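Modulator protein RSBR (Bacillus subtilis, PDB 2BNL) regulates the general stress response through sigma-B, as a stressosome component that stimulates the RsbT kinase toward RsbS, here seen as its globin-like N-terminal domain. Local coordinates at residues 19-30 with 39-50. Residues are numbered along the deposited sequence; the frame is centred on the assembly and turned at random.
Sequences LQLWTDTLKELS and DQVYENISKEYI
L19 O takes two bonds from T23, the helical one from its N and a 2.7 Å one from its OG1, arriving on opposite faces of the carbonyl plane, while T23 OG1 also lies against E43 CA. On the other helix S46 N and S46 OG (3.0 Å) both bond Y42 O. Such small residues, their hydroxyls satisfied by their own helix, suit a buried crossing where the axes of segments 19-30 and 39-50 approach to 8.5 Å at 129°. S46 sits as a knob among L19, W22, T23 and L26; L19 fills a hole lined by E43, S46, K47 and I50, its CB pressed tightly to I50 CD1 (3.5 Å). Helices 15-30 and 39-54 belong to the all-helical, globin-like N-terminal domain of RsbR. Toward the C-terminal end of 39-50, Y49 turns its edge to the W22 face in an offset edge-to-face pair, planes at 72°, while I50 CG1 meets the indole edge; F91 of helix 81-100 stacks on W22. Y42, its CG anti to the carbonyl carbon (chi1 -61°), lays its ring obliquely against L26 CB, K27 CG and S30 CB, and its OH bonds to L37 N. With an alanine here, a gap would probably open beside L26, K27 and S30, and L37 N would lose its hydroxyl mate. K27 NZ forms a salt bridge with D39, with weak hydrogen bonds to OD1 and OD2 (each 3.2 Å); D39's exposure suits a charged pair.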
loop_
_atom_site.group_PDB
_atom_site.type_symbol
_atom_site.label_atom_id
_atom_site.label_comp_id
_atom_site.label_asym_id
_atom_site.label_seq_id
_atom_site.Cartn_x
_atom_site.Cartn_y
_atom_site.Cartn_z
ATOM N N LEU A 19 12.142 -10.778 -12.113
ATOM C CA LEU A 19 12.270 -11.800 -11.145
ATOM C C LEU A 19 13.599 -11.519 -10.350
ATOM O O LEU A 19 13.613 -11.645 -9.145
ATOM C CB LEU A 19 12.186 -13.199 -11.757
ATOM C CG LEU A 19 12.676 -14.500 -10.966
ATOM C CD1 LEU A 19 11.872 -15.059 -9.729
ATOM C CD2 LEU A 19 12.882 -15.707 -11.821
ATOM N N GLN A 20 14.670 -11.255 -11.101
ATOM C CA GLN A 20 15.982 -10.978 -10.477
ATOM C C GLN A 20 15.924 -9.698 -9.649
ATOM O O GLN A 20 16.406 -9.645 -8.548
ATOM C CB GLN A 20 17.050 -10.915 -11.601
ATOM C CG GLN A 20 18.478 -10.437 -11.129
ATOM C CD GLN A 20 19.141 -11.371 -10.089
ATOM O OE1 GLN A 20 18.583 -12.458 -9.745
ATOM N NE2 GLN A 20 20.371 -10.942 -9.559
ATOM N N LEU A 21 15.334 -8.652 -10.204
ATOM C CA LEU A 21 15.202 -7.394 -9.509
ATOM C C LEU A 21 14.444 -7.523 -8.150
ATOM O O LEU A 21 14.865 -6.999 -7.144
ATOM C CB LEU A 21 14.450 -6.434 -10.435
ATOM C CG LEU A 21 14.343 -5.008 -10.002
ATOM C CD1 LEU A 21 15.737 -4.309 -10.137
ATOM C CD2 LEU A 21 13.322 -4.267 -10.860
ATOM N N TRP A 22 13.300 -8.171 -8.204
ATOM C CA TRP A 22 12.468 -8.401 -7.056
ATOM C C TRP A 22 13.063 -9.368 -6.057
ATOM O O TRP A 22 12.918 -9.162 -4.882
ATOM C CB TRP A 22 11.040 -8.772 -7.507
ATOM C CG TRP A 22 10.419 -7.645 -8.176
ATOM C CD1 TRP A 22 10.839 -6.371 -8.176
ATOM C CD2 TRP A 22 9.272 -7.687 -9.048
ATOM N NE1 TRP A 22 9.990 -5.599 -8.938
ATOM C CE2 TRP A 22 9.016 -6.387 -9.459
ATOM C CE3 TRP A 22 8.441 -8.716 -9.502
ATOM C CZ2 TRP A 22 7.962 -6.063 -10.326
ATOM C CZ3 TRP A 22 7.404 -8.377 -10.352
ATOM C CH2 TRP A 22 7.190 -7.074 -10.735
ATOM N N THR A 23 13.774 -10.399 -6.535
ATOM C CA THR A 23 14.475 -11.304 -5.656
ATOM C C THR A 23 15.545 -10.531 -4.887
ATOM O O THR A 23 15.707 -10.673 -3.695
ATOM C CB THR A 23 15.049 -12.528 -6.470
ATOM O OG1 THR A 23 13.947 -13.254 -7.027
ATOM C CG2 THR A 23 15.781 -13.466 -5.472
ATOM N N ASP A 24 16.284 -9.701 -5.583
ATOM C CA ASP A 24 17.305 -8.860 -4.961
ATOM C C ASP A 24 16.754 -7.882 -3.989
ATOM O O ASP A 24 17.371 -7.608 -2.964
ATOM C CB ASP A 24 18.157 -8.118 -6.018
ATOM C CG ASP A 24 19.031 -9.062 -6.839
ATOM O OD1 ASP A 24 19.221 -10.279 -6.492
ATOM O OD2 ASP A 24 19.468 -8.604 -7.906
ATOM N N THR A 25 15.581 -7.326 -4.268
ATOM C CA THR A 25 14.910 -6.411 -3.312
ATOM C C THR A 25 14.572 -7.148 -2.034
ATOM O O THR A 25 14.866 -6.649 -0.982
ATOM C CB THR A 25 13.640 -5.856 -3.990
ATOM O OG1 THR A 25 14.016 -5.152 -5.161
ATOM C CG2 THR A 25 12.817 -4.986 -3.071
ATOM N N LEU A 26 14.006 -8.375 -2.126
ATOM C CA LEU A 26 13.679 -9.176 -0.951
ATOM C C LEU A 26 14.893 -9.471 -0.129
ATOM O O LEU A 26 14.890 -9.334 1.078
ATOM C CB LEU A 26 12.985 -10.487 -1.329
ATOM C CG LEU A 26 11.577 -10.329 -1.895
ATOM C CD1 LEU A 26 11.099 -11.567 -2.475
ATOM C CD2 LEU A 26 10.528 -9.855 -0.821
ATOM N N LYS A 27 15.952 -9.840 -0.806
ATOM C CA LYS A 27 17.163 -10.169 -0.132
ATOM C C LYS A 27 17.720 -8.973 0.616
ATOM O O LYS A 27 18.129 -9.074 1.770
ATOM C CB LYS A 27 18.139 -10.714 -1.147
ATOM C CG LYS A 27 17.797 -12.126 -1.621
ATOM C CD LYS A 27 18.737 -12.555 -2.799
ATOM C CE LYS A 27 20.137 -12.469 -2.402
ATOM N NZ LYS A 27 21.082 -13.215 -3.312
ATOM N N GLU A 28 17.725 -7.821 -0.050
ATOM C CA GLU A 28 18.209 -6.556 0.563
ATOM C C GLU A 28 17.412 -6.245 1.796
ATOM O O GLU A 28 17.939 -5.909 2.835
ATOM C CB GLU A 28 18.082 -5.417 -0.474
ATOM C CG GLU A 28 18.517 -4.078 -0.042
ATOM C CD GLU A 28 18.188 -2.969 -1.094
ATOM O OE1 GLU A 28 18.069 -3.245 -2.342
ATOM O OE2 GLU A 28 17.949 -1.843 -0.638
ATOM N N LEU A 29 16.111 -6.381 1.685
ATOM C CA LEU A 29 15.273 -6.106 2.816
ATOM C C LEU A 29 15.441 -7.096 3.945
ATOM O O LEU A 29 15.364 -6.689 5.154
ATOM C CB LEU A 29 13.798 -6.007 2.396
ATOM C CG LEU A 29 13.418 -4.840 1.520
ATOM C CD1 LEU A 29 11.993 -5.063 0.954
ATOM C CD2 LEU A 29 13.514 -3.577 2.288
ATOM N N SER A 30 15.674 -8.365 3.593
ATOM C CA SER A 30 15.814 -9.406 4.644
ATOM C C SER A 30 17.033 -9.170 5.567
ATOM O O SER A 30 17.050 -9.608 6.691
ATOM C CB SER A 30 15.877 -10.833 4.059
ATOM O OG SER A 30 17.081 -11.095 3.368
ATOM N N ASP A 39 18.059 -17.829 -0.828
ATOM C CA ASP A 39 17.801 -17.264 -2.158
ATOM C C ASP A 39 16.600 -17.852 -2.873
ATOM O O ASP A 39 15.830 -17.080 -3.469
ATOM C CB ASP A 39 19.014 -17.339 -3.018
ATOM C CG ASP A 39 20.145 -16.371 -2.507
ATOM O OD1 ASP A 39 19.949 -15.626 -1.492
ATOM O OD2 ASP A 39 21.256 -16.406 -3.090
ATOM N N GLN A 40 16.501 -19.211 -2.899
ATOM C CA GLN A 40 15.383 -19.871 -3.502
ATOM C C GLN A 40 14.023 -19.499 -2.898
ATOM O O GLN A 40 13.087 -19.425 -3.631
ATOM C CB GLN A 40 15.559 -21.382 -3.512
ATOM C CG GLN A 40 14.575 -22.036 -4.417
ATOM C CD GLN A 40 14.904 -21.763 -5.895
ATOM O OE1 GLN A 40 15.981 -22.072 -6.310
ATOM N NE2 GLN A 40 13.953 -21.178 -6.676
ATOM N N VAL A 41 13.920 -19.303 -1.572
ATOM C CA VAL A 41 12.676 -18.920 -0.956
ATOM C C VAL A 41 12.270 -17.566 -1.516
ATOM O O VAL A 41 11.129 -17.371 -1.937
ATOM C CB VAL A 41 12.752 -18.914 0.583
ATOM C CG1 VAL A 41 11.667 -18.217 1.167
ATOM C CG2 VAL A 41 12.712 -20.359 1.068
ATOM N N TYR A 42 13.219 -16.650 -1.599
ATOM C CA TYR A 42 12.843 -15.284 -2.096
ATOM C C TYR A 42 12.556 -15.289 -3.568
ATOM O O TYR A 42 11.559 -14.608 -4.029
ATOM C CB TYR A 42 13.922 -14.263 -1.684
ATOM C CG TYR A 42 14.137 -14.112 -0.190
ATOM C CD1 TYR A 42 13.099 -13.783 0.661
ATOM C CD2 TYR A 42 15.383 -14.285 0.394
ATOM C CE1 TYR A 42 13.252 -13.610 2.040
ATOM C CE2 TYR A 42 15.522 -14.124 1.779
ATOM C CZ TYR A 42 14.455 -13.797 2.579
ATOM O OH TYR A 42 14.627 -13.683 3.937
ATOM N N GLU A 43 13.338 -16.066 -4.336
ATOM C CA GLU A 43 13.024 -16.246 -5.745
ATOM C C GLU A 43 11.593 -16.800 -5.988
ATOM O O GLU A 43 10.887 -16.352 -6.843
ATOM C CB GLU A 43 14.102 -17.094 -6.437
ATOM C CG GLU A 43 13.839 -17.314 -7.901
ATOM C CD GLU A 43 14.806 -18.301 -8.573
ATOM O OE1 GLU A 43 16.009 -18.156 -8.310
ATOM O OE2 GLU A 43 14.335 -19.270 -9.270
ATOM N N ASN A 44 11.217 -17.763 -5.199
ATOM C CA ASN A 44 9.931 -18.400 -5.309
ATOM C C ASN A 44 8.793 -17.433 -4.977
ATOM O O ASN A 44 7.738 -17.486 -5.557
ATOM C CB ASN A 44 9.855 -19.642 -4.433
ATOM C CG ASN A 44 10.582 -20.819 -4.988
ATOM O OD1 ASN A 44 11.238 -20.777 -6.017
ATOM N ND2 ASN A 44 10.551 -21.877 -4.232
ATOM N N ILE A 45 9.017 -16.586 -4.000
ATOM C CA ILE A 45 8.089 -15.468 -3.753
ATOM C C ILE A 45 7.933 -14.495 -4.920
ATOM O O ILE A 45 6.797 -14.173 -5.288
ATOM C CB ILE A 45 8.495 -14.642 -2.487
ATOM C CG1 ILE A 45 8.327 -15.491 -1.239
ATOM C CG2 ILE A 45 7.685 -13.358 -2.436
ATOM C CD1 ILE A 45 9.083 -14.989 -0.090
ATOM N N SER A 46 9.050 -14.072 -5.520
ATOM C CA SER A 46 9.008 -13.203 -6.681
ATOM C C SER A 46 8.307 -13.867 -7.825
ATOM O O SER A 46 7.587 -13.192 -8.532
ATOM C CB SER A 46 10.400 -12.784 -7.072
ATOM O OG SER A 46 10.981 -12.319 -5.857
ATOM N N LYS A 47 8.573 -15.154 -8.036
ATOM C CA LYS A 47 7.944 -15.887 -9.123
ATOM C C LYS A 47 6.426 -16.041 -8.894
ATOM O O LYS A 47 5.673 -15.901 -9.856
ATOM C CB LYS A 47 8.678 -17.248 -9.398
ATOM C CG LYS A 47 7.932 -18.150 -10.390
ATOM C CD LYS A 47 7.785 -17.548 -11.749
ATOM C CE LYS A 47 7.265 -18.637 -12.867
ATOM N NZ LYS A 47 6.484 -17.948 -13.914
ATOM N N GLU A 48 6.023 -16.347 -7.694
ATOM C CA GLU A 48 4.577 -16.503 -7.332
ATOM C C GLU A 48 3.923 -15.156 -7.549
ATOM O O GLU A 48 2.796 -15.055 -7.994
ATOM C CB GLU A 48 4.367 -16.801 -5.863
ATOM C CG GLU A 48 4.068 -18.232 -5.412
ATOM C CD GLU A 48 3.761 -18.348 -3.882
ATOM O OE1 GLU A 48 2.562 -18.664 -3.569
ATOM O OE2 GLU A 48 4.715 -18.153 -3.006
ATOM N N TYR A 49 4.591 -14.090 -7.158
ATOM C CA TYR A 49 4.020 -12.696 -7.411
ATOM C C TYR A 49 3.881 -12.311 -8.866
ATOM O O TYR A 49 2.829 -11.829 -9.307
ATOM C CB TYR A 49 4.909 -11.688 -6.756
ATOM C CG TYR A 49 4.388 -10.305 -6.740
ATOM C CD1 TYR A 49 3.258 -9.966 -5.998
ATOM C CD2 TYR A 49 5.025 -9.312 -7.416
ATOM C CE1 TYR A 49 2.786 -8.655 -5.921
ATOM C CE2 TYR A 49 4.529 -7.970 -7.353
ATOM C CZ TYR A 49 3.415 -7.668 -6.592
ATOM O OH TYR A 49 3.021 -6.357 -6.506
ATOM N N ILE A 50 4.943 -12.548 -9.649
ATOM C CA ILE A 50 4.829 -12.294 -11.073
ATOM C C ILE A 50 3.636 -13.104 -11.720
ATOM O O ILE A 50 2.962 -12.587 -12.603
ATOM C CB ILE A 50 6.156 -12.585 -11.872
ATOM C CG1 ILE A 50 7.290 -11.686 -11.415
ATOM C CG2 ILE A 50 6.115 -12.129 -13.397
ATOM C CD1 ILE A 50 8.860 -12.174 -11.729
#